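Local coordinates for enoyl-CoA hydratase/isomerase family protein (Mycobacterium tuberculosis, PDB 4FN7) that probably hydrates the double bond of enoyl-CoA thioesters in lipid metabolism, as other members of the crotonase superfamily do, at residues 4-18 with 33-47. Sequence-based numbering, arbitrary orientation.
Sequences PVSYTRKDSIAVISM and ALNAAIDNADRDDVG
Asn40 CB sits over one face of the Tyr7 ring, 3.5 Å from the centroid and almost on the ring normal, a CH-pi contact. With CG anti to the backbone N (chi1 172°), the ring runs along the helix toward its C-terminal end, and its OH donates to Asp44 OD2 at 2.7 Å, an oxygen lying at the ring edge and met on its anti side. Such a strand-to-helix interface shows how small residues let a sheet come close. Ala33 and Ala37, one turn apart, face the strands, with Ala41 flanking them against Tyr7 CE1 and Ala14, and the axes of strand 5-10 and helix 33-44 come within 8.2 Å. The tight part gathers round Ala37, whose CB meets Val5 CG1 at 3.8 Å and Ile16 CG2 at 3.9 Å. Leu34 CD2 touches both Val5 CG2 and Met18 CG, and Leu34 and Ile38 also reach Leu85 of helix 73-90.

The Arg9 side is looser and wet. Its guanidinium stacks nearly parallel on the Asp44 carboxylate, planes 14° apart, but NE is 3.6 Å from OD2 and no N-H points at it, leaving a long, purely electrostatic pair. Two waters bridge Arg9 NH1 to the carbonyl oxygen of Asp44. The Arg9 charge could still favour the carboxylate form of Asp44. Beyond the Schellman motif at Asp45, Val46 turns back under Ala14, CG1 to CB 3.9 Å, and Gly47 N makes a weak bond to Ser12 O in the type II' turn of the hairpin. Helix 28-44 thus packs along an antiparallel hairpin, and its chain then enters strand 48-52 beside strand 13-18: a beta-alpha-beta crossover beside the edge strand 5-10 of the crotonase-fold sheet.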
ATOM      1  N   PRO A   4       6.065   7.785  35.292  1.00 14.19           N
ATOM      2  CA  PRO A   4       6.566   7.686  33.922  1.00 12.24           C
ATOM      3  C   PRO A   4       5.693   8.355  32.867  1.00 12.16           C
ATOM      4  O   PRO A   4       6.152   8.508  31.744  1.00 13.12           O
ATOM      5  CB  PRO A   4       6.639   6.173  33.687  1.00 14.43           C
ATOM      6  CG  PRO A   4       5.605   5.606  34.605  1.00 15.36           C
ATOM      7  CD  PRO A   4       5.653   6.476  35.830  1.00 14.49           C
ATOM      8  N   VAL A   5       4.470   8.745  33.216  1.00 11.84           N
ATOM      9  CA  VAL A   5       3.606   9.444  32.274  1.00 12.73           C
ATOM     10  C   VAL A   5       3.008  10.689  32.905  1.00 13.20           C
ATOM     11  O   VAL A   5       2.515  10.649  34.031  1.00 16.85           O
ATOM     12  CB  VAL A   5       2.458   8.544  31.790  1.00 13.27           C
ATOM     13  CG1 VAL A   5       1.509   9.329  30.892  1.00 15.56           C
ATOM     14  CG2 VAL A   5       3.004   7.338  31.057  1.00 13.66           C
ATOM     15  N   SER A   6       3.052  11.800  32.183  1.00 11.84           N
ATOM     16  CA  SER A   6       2.363  13.002  32.635  1.00 14.01           C
ATOM     17  C   SER A   6       1.143  13.256  31.763  1.00 12.79           C
ATOM     18  O   SER A   6       1.139  12.941  30.569  1.00 13.58           O
ATOM     19  CB  SER A   6       3.291  14.212  32.607  1.00 16.79           C
ATOM     20  OG  SER A   6       3.641  14.549  31.281  1.00 19.45           O
ATOM     21  N   TYR A   7       0.110  13.818  32.379  1.00 12.64           N
ATOM     22  CA  TYR A   7      -1.125  14.177  31.694  1.00 11.91           C
ATOM     23  C   TYR A   7      -1.407  15.651  31.928  1.00 12.15           C
ATOM     24  O   TYR A   7      -1.456  16.098  33.071  1.00 13.55           O
ATOM     25  CB  TYR A   7      -2.294  13.347  32.220  1.00 12.62           C
ATOM     26  CG  TYR A   7      -3.623  13.806  31.674  1.00 11.83           C
ATOM     27  CD1 TYR A   7      -4.073  13.354  30.447  1.00 11.57           C
ATOM     28  CD2 TYR A   7      -4.427  14.693  32.382  1.00 11.73           C
ATOM     29  CE1 TYR A   7      -5.280  13.773  29.932  1.00 12.31           C
ATOM     30  CE2 TYR A   7      -5.640  15.117  31.872  1.00 12.66           C
ATOM     31  CZ  TYR A   7      -6.061  14.647  30.645  1.00 11.64           C
ATOM     32  OH  TYR A   7      -7.259  15.049  30.110  1.00 13.28           O
ATOM     33  N   THR A   8      -1.608  16.392  30.844  1.00 13.16           N
ATOM     34  CA  THR A   8      -1.874  17.820  30.921  1.00 15.51           C
ATOM     35  C   THR A   8      -2.956  18.186  29.924  1.00 15.06           C
ATOM     36  O   THR A   8      -2.808  17.960  28.726  1.00 15.98           O
ATOM     37  CB  THR A   8      -0.613  18.633  30.595  1.00 19.82           C
ATOM     38  OG1 THR A   8       0.492  18.127  31.355  1.00 22.58           O
ATOM     39  CG2 THR A   8      -0.826  20.103  30.918  1.00 23.40           C
ATOM     40  N   ARG A   9      -4.050  18.745  30.416  1.00 17.42           N
ATOM     41  CA  ARG A   9      -5.074  19.256  29.520  1.00 19.91           C
ATOM     42  C   ARG A   9      -4.758  20.701  29.150  1.00 22.79           C
ATOM     43  O   ARG A   9      -4.518  21.537  30.022  1.00 26.06           O
ATOM     44  CB  ARG A   9      -6.470  19.147  30.141  1.00 23.18           C
ATOM     45  CG  ARG A   9      -7.568  19.704  29.237  1.00 28.11           C
ATOM     46  CD  ARG A   9      -8.963  19.275  29.668  1.00 32.63           C
ATOM     47  NE  ARG A   9      -9.302  19.729  31.012  1.00 34.92           N
ATOM     48  CZ  ARG A   9     -10.535  19.732  31.512  1.00 35.96           C
ATOM     49  NH1 ARG A   9     -11.554  19.313  30.773  1.00 38.35           N
ATOM     50  NH2 ARG A   9     -10.753  20.162  32.748  1.00 34.28           N
ATOM     51  N   LYS A  10      -4.733  20.979  27.851  1.00 21.55           N
ATOM     52  CA  LYS A  10      -4.531  22.331  27.343  1.00 23.73           C
ATOM     53  C   LYS A  10      -5.652  22.642  26.367  1.00 22.63           C
ATOM     54  O   LYS A  10      -5.645  22.157  25.234  1.00 24.80           O
ATOM     55  CB  LYS A  10      -3.198  22.446  26.603  1.00 27.41           C
ATOM     56  CG  LYS A  10      -1.988  21.917  27.347  1.00 30.41           C
ATOM     57  CD  LYS A  10      -0.754  22.031  26.463  1.00 33.65           C
ATOM     58  CE  LYS A  10       0.473  21.428  27.116  1.00 36.09           C
ATOM     59  NZ  LYS A  10       1.651  21.506  26.211  1.00 38.97           N
ATOM     60  N   ASP A  11      -6.606  23.455  26.807  1.00 24.94           N
ATOM     61  CA  ASP A  11      -7.790  23.779  26.012  1.00 26.72           C
ATOM     62  C   ASP A  11      -8.406  22.560  25.325  1.00 24.86           C
ATOM     63  O   ASP A  11      -8.942  21.668  25.986  1.00 25.63           O
ATOM     64  CB  ASP A  11      -7.500  24.903  25.004  1.00 29.63           C
ATOM     65  CG  ASP A  11      -6.228  24.670  24.208  1.00 32.51           C
ATOM     66  OD1 ASP A  11      -5.138  24.987  24.730  1.00 35.44           O
ATOM     67  OD2 ASP A  11      -6.315  24.180  23.061  1.00 34.75           O
ATOM     68  N   SER A  12      -8.329  22.518  24.002  1.00 22.13           N
ATOM     69  CA  SER A  12      -9.019  21.480  23.248  1.00 20.81           C
ATOM     70  C   SER A  12      -8.290  20.137  23.241  1.00 17.85           C
ATOM     71  O   SER A  12      -8.811  19.160  22.707  1.00 21.23           O
ATOM     72  CB  SER A  12      -9.275  21.938  21.809  1.00 21.34           C
ATOM     73  OG  SER A  12      -8.055  22.160  21.119  1.00 21.61           O
ATOM     74  N   ILE A  13      -7.092  20.076  23.818  1.00 14.02           N
ATOM     75  CA  ILE A  13      -6.312  18.845  23.738  1.00 14.65           C
ATOM     76  C   ILE A  13      -5.783  18.362  25.083  1.00 13.74           C
ATOM     77  O   ILE A  13      -5.727  19.113  26.058  1.00 15.45           O
ATOM     78  CB  ILE A  13      -5.133  18.978  22.739  1.00 14.94           C
ATOM     79  CG1 ILE A  13      -4.053  19.917  23.284  1.00 15.88           C
ATOM     80  CG2 ILE A  13      -5.645  19.433  21.380  1.00 16.28           C
ATOM     81  CD1 ILE A  13      -2.813  19.998  22.407  1.00 17.04           C
ATOM     82  N   ALA A  14      -5.421  17.086  25.129  1.00 13.00           N
ATOM     83  CA  ALA A  14      -4.666  16.539  26.246  1.00 13.59           C
ATOM     84  C   ALA A  14      -3.296  16.137  25.723  1.00 11.79           C
ATOM     85  O   ALA A  14      -3.188  15.565  24.636  1.00 14.51           O
ATOM     86  CB  ALA A  14      -5.378  15.336  26.842  1.00 16.59           C
ATOM     87  N   VAL A  15      -2.254  16.467  26.479  1.00 10.73           N
ATOM     88  CA  VAL A  15      -0.898  16.055  26.147  1.00 11.58           C
ATOM     89  C   VAL A  15      -0.442  15.009  27.147  1.00 10.84           C
ATOM     90  O   VAL A  15      -0.417  15.253  28.354  1.00 11.82           O
ATOM     91  CB  VAL A  15       0.079  17.241  26.151  1.00 12.84           C
ATOM     92  CG1 VAL A  15       1.470  16.783  25.726  1.00 14.22           C
ATOM     93  CG2 VAL A  15      -0.434  18.340  25.230  1.00 15.11           C
ATOM     94  N   ILE A  16      -0.103  13.836  26.626  1.00 10.36           N
ATOM     95  CA  ILE A  16       0.331  12.703  27.422  1.00 10.52           C
ATOM     96  C   ILE A  16       1.791  12.454  27.069  1.00 10.65           C
ATOM     97  O   ILE A  16       2.121  12.180  25.915  1.00 12.76           O
ATOM     98  CB  ILE A  16      -0.532  11.465  27.087  1.00 10.72           C
ATOM     99  CG1 ILE A  16      -2.000  11.719  27.470  1.00 12.58           C
ATOM    100  CG2 ILE A  16       0.019  10.205  27.744  1.00 12.59           C
ATOM    101  CD1 ILE A  16      -2.943  10.574  27.095  1.00 15.39           C
ATOM    102  N   SER A  17       2.676  12.592  28.048  1.00 10.78           N
ATOM    103  CA  SER A  17       4.106  12.510  27.784  1.00 11.85           C
ATOM    104  C   SER A  17       4.753  11.375  28.551  1.00 10.97           C
ATOM    105  O   SER A  17       4.620  11.282  29.776  1.00 12.29           O
ATOM    106  CB  SER A  17       4.792  13.827  28.147  1.00 14.26           C
ATOM    107  OG  SER A  17       4.469  14.831  27.208  1.00 16.28           O
ATOM    108  N   MET A  18       5.460  10.520  27.815  1.00 10.97           N
ATOM    109  CA  MET A  18       6.214   9.428  28.408  1.00 11.24           C
ATOM    110  C   MET A  18       7.620   9.889  28.753  1.00 10.71           C
ATOM    111  O   MET A  18       8.345  10.399  27.892  1.00 10.89           O
ATOM    112  CB  MET A  18       6.311   8.258  27.426  1.00 12.06           C
ATOM    113  CG  MET A  18       4.988   7.587  27.098  1.00 13.08           C
ATOM    114  SD  MET A  18       5.205   6.207  25.951  1.00 13.25           S
ATOM    115  CE  MET A  18       5.624   7.088  24.446  1.00 12.95           C
ATOM    116  N   ALA A  33       0.303   3.386  33.484  1.00 12.76           N
ATOM    117  CA  ALA A  33       0.317   4.844  33.530  1.00 13.33           C
ATOM    118  C   ALA A  33      -0.283   5.444  32.264  1.00 12.26           C
ATOM    119  O   ALA A  33      -1.014   6.435  32.327  1.00 12.53           O
ATOM    120  CB  ALA A  33       1.730   5.360  33.759  1.00 15.21           C
ATOM    121  N   LEU A  34       0.028   4.852  31.116  1.00 11.64           N
ATOM    122  CA  LEU A  34      -0.551   5.311  29.858  1.00 12.21           C
ATOM    123  C   LEU A  34      -2.058   5.124  29.847  1.00 10.98           C
ATOM    124  O   LEU A  34      -2.797   6.023  29.443  1.00 11.86           O
ATOM    125  CB  LEU A  34       0.069   4.573  28.674  1.00 12.95           C
ATOM    126  CG  LEU A  34       1.438   5.075  28.225  1.00 13.96           C
ATOM    127  CD1 LEU A  34       2.032   4.123  27.205  1.00 14.58           C
ATOM    128  CD2 LEU A  34       1.348   6.493  27.664  1.00 15.76           C
ATOM    129  N   ASN A  35      -2.519   3.950  30.270  1.00 10.43           N
ATOM    130  CA  ASN A  35      -3.955   3.703  30.353  1.00 10.69           C
ATOM    131  C   ASN A  35      -4.656   4.678  31.297  1.00 10.97           C
ATOM    132  O   ASN A  35      -5.758   5.145  31.010  1.00 11.01           O
ATOM    133  CB  ASN A  35      -4.243   2.252  30.744  1.00 11.05           C
ATOM    134  CG  ASN A  35      -4.253   1.326  29.554  1.00 11.92           C
ATOM    135  OD1 ASN A  35      -4.949   1.573  28.568  1.00 12.07           O
ATOM    136  ND2 ASN A  35      -3.487   0.245  29.639  1.00 12.56           N
ATOM    137  N   ALA A  36      -4.016   4.983  32.423  1.00 11.31           N
ATOM    138  CA  ALA A  36      -4.573   5.936  33.382  1.00 11.17           C
ATOM    139  C   ALA A  36      -4.666   7.335  32.764  1.00 10.37           C
ATOM    140  O   ALA A  36      -5.632   8.067  32.991  1.00 11.79           O
ATOM    141  CB  ALA A  36      -3.733   5.970  34.655  1.00 12.65           C
ATOM    142  N   ALA A  37      -3.662   7.707  31.978  1.00 10.49           N
ATOM    143  CA  ALA A  37      -3.653   9.014  31.338  1.00 11.50           C
ATOM    144  C   ALA A  37      -4.752   9.111  30.285  1.00  9.88           C
ATOM    145  O   ALA A  37      -5.411  10.146  30.156  1.00 10.05           O
ATOM    146  CB  ALA A  37      -2.299   9.287  30.714  1.00 11.51           C
ATOM    147  N   ILE A  38      -4.944   8.045  29.513  1.00  9.87           N
ATOM    148  CA  ILE A  38      -6.012   8.051  28.521  1.00 10.41           C
ATOM    149  C   ILE A  38      -7.376   8.059  29.235  1.00 10.07           C
ATOM    150  O   ILE A  38      -8.315   8.698  28.759  1.00 10.31           O
ATOM    151  CB  ILE A  38      -5.895   6.881  27.503  1.00 10.76           C
ATOM    152  CG1 ILE A  38      -4.524   6.906  26.816  1.00 12.39           C
ATOM    153  CG2 ILE A  38      -7.029   6.954  26.474  1.00 11.17           C
ATOM    154  CD1 ILE A  38      -4.157   5.616  26.103  1.00 13.70           C
ATOM    155  N   ASP A  39      -7.481   7.369  30.371  1.00 10.06           N
ATOM    156  CA  ASP A  39      -8.695   7.465  31.191  1.00 10.55           C
ATOM    157  C   ASP A  39      -8.987   8.928  31.549  1.00 10.89           C
ATOM    158  O   ASP A  39     -10.141   9.361  31.500  1.00 11.68           O
ATOM    159  CB  ASP A  39      -8.582   6.669  32.501  1.00 11.75           C
ATOM    160  CG  ASP A  39      -8.508   5.166  32.300  1.00 14.23           C
ATOM    161  OD1 ASP A  39      -8.790   4.653  31.194  1.00 13.84           O
ATOM    162  OD2 ASP A  39      -8.183   4.491  33.299  1.00 14.47           O
ATOM    163  N   ASN A  40      -7.954   9.677  31.941  1.00 11.04           N
ATOM    164  CA  ASN A  40      -8.129  11.102  32.228  1.00 11.66           C
ATOM    165  C   ASN A  40      -8.671  11.848  31.016  1.00 10.95           C
ATOM    166  O   ASN A  40      -9.567  12.689  31.135  1.00 11.88           O
ATOM    167  CB  ASN A  40      -6.821  11.767  32.664  1.00 12.64           C
ATOM    168  CG  ASN A  40      -6.336  11.297  34.014  1.00 15.59           C
ATOM    169  OD1 ASN A  40      -7.098  10.762  34.813  1.00 14.96           O
ATOM    170  ND2 ASN A  40      -5.047  11.498  34.274  1.00 20.43           N
ATOM    171  N   ALA A  41      -8.099  11.556  29.853  1.00 11.26           N
ATOM    172  CA  ALA A  41      -8.536  12.182  28.617  1.00 11.52           C
ATOM    173  C   ALA A  41      -9.992  11.850  28.334  1.00 10.43           C
ATOM    174  O   ALA A  41     -10.748  12.700  27.856  1.00 11.21           O
ATOM    175  CB  ALA A  41      -7.654  11.743  27.454  1.00 12.52           C
ATOM    176  N   ASP A  42     -10.386  10.613  28.625  1.00 11.35           N
ATOM    177  CA  ASP A  42     -11.784  10.209  28.494  1.00 12.30           C
ATOM    178  C   ASP A  42     -12.681  11.043  29.406  1.00 11.74           C
ATOM    179  O   ASP A  42     -13.715  11.565  28.978  1.00 13.07           O
ATOM    180  CB  ASP A  42     -11.973   8.725  28.832  1.00 12.30           C
ATOM    181  CG  ASP A  42     -11.409   7.787  27.770  1.00 12.58           C
ATOM    182  OD1 ASP A  42     -11.060   8.236  26.659  1.00 13.53           O
ATOM    183  OD2 ASP A  42     -11.351   6.571  28.052  1.00 14.35           O
ATOM    184  N   ARG A  43     -12.286  11.154  30.671  1.00 11.72           N
ATOM    185  CA  ARG A  43     -13.083  11.894  31.637  1.00 12.10           C
ATOM    186  C   ARG A  43     -13.168  13.372  31.268  1.00 10.95           C
ATOM    187  O   ARG A  43     -14.214  14.006  31.430  1.00 13.18           O
ATOM    188  CB  ARG A  43     -12.516  11.699  33.048  1.00 11.87           C
ATOM    189  CG  ARG A  43     -12.797  10.305  33.621  1.00 11.82           C
ATOM    190  CD  ARG A  43     -12.333  10.115  35.072  1.00 15.03           C
ATOM    191  NE  ARG A  43     -10.897   9.877  35.203  1.00 16.94           N
ATOM    192  CZ  ARG A  43     -10.312   8.681  35.287  1.00 15.61           C
ATOM    193  NH1 ARG A  43     -11.020   7.561  35.236  1.00 16.70           N
ATOM    194  NH2 ARG A  43      -8.996   8.610  35.408  1.00 16.70           N
ATOM    195  N   ASP A  44     -12.069  13.924  30.766  1.00 11.92           N
ATOM    196  CA  ASP A  44     -12.033  15.336  30.404  1.00 12.19           C
ATOM    197  C   ASP A  44     -12.709  15.600  29.056  1.00 12.71           C
ATOM    198  O   ASP A  44     -12.955  16.753  28.700  1.00 14.96           O
ATOM    199  CB  ASP A  44     -10.596  15.868  30.402  1.00 13.29           C
ATOM    200  CG  ASP A  44     -10.040  16.075  31.799  1.00 15.26           C
ATOM    201  OD1 ASP A  44     -10.823  16.096  32.772  1.00 17.08           O
ATOM    202  OD2 ASP A  44      -8.809  16.240  31.926  1.00 16.69           O
ATOM    203  N   ASP A  45     -13.013  14.532  28.319  1.00 13.05           N
ATOM    204  CA  ASP A  45     -13.704  14.637  27.030  1.00 13.09           C
ATOM    205  C   ASP A  45     -13.000  15.610  26.079  1.00 14.16           C
ATOM    206  O   ASP A  45     -13.615  16.502  25.497  1.00 15.07           O
ATOM    207  CB  ASP A  45     -15.172  15.030  27.242  1.00 15.81           C
ATOM    208  CG  ASP A  45     -16.021  14.833  25.998  1.00 17.84           C
ATOM    209  OD1 ASP A  45     -15.626  14.048  25.113  1.00 18.79           O
ATOM    210  OD2 ASP A  45     -17.103  15.459  25.909  1.00 21.78           O
ATOM    211  N   VAL A  46     -11.698  15.418  25.911  1.00 13.04           N
ATOM    212  CA  VAL A  46     -10.894  16.356  25.138  1.00 12.95           C
ATOM    213  C   VAL A  46     -11.147  16.250  23.635  1.00 12.65           C
ATOM    214  O   VAL A  46     -11.694  15.260  23.156  1.00 13.46           O
ATOM    215  CB  VAL A  46      -9.392  16.172  25.433  1.00 13.82           C
ATOM    216  CG1 VAL A  46      -9.123  16.367  26.923  1.00 16.18           C
ATOM    217  CG2 VAL A  46      -8.914  14.805  24.961  1.00 15.46           C
ATOM    218  N   GLY A  47     -10.755  17.281  22.896  1.00 12.18           N
ATOM    219  CA  GLY A  47     -10.940  17.295  21.454  1.00 12.37           C
ATOM    220  C   GLY A  47      -9.961  16.410  20.691  1.00 10.58           C
ATOM    221  O   GLY A  47     -10.280  15.916  19.614  1.00 11.92           O
TER
HETATM  222  O   HOH W   1     -11.972  19.011  27.758  0.50 28.07           O
HETATM  223  O   HOH W   2     -14.334  18.447  30.587  0.98 42.64           O
HETATM  224  O   HOH W   3     -10.915  19.592  25.465  0.71 25.12           O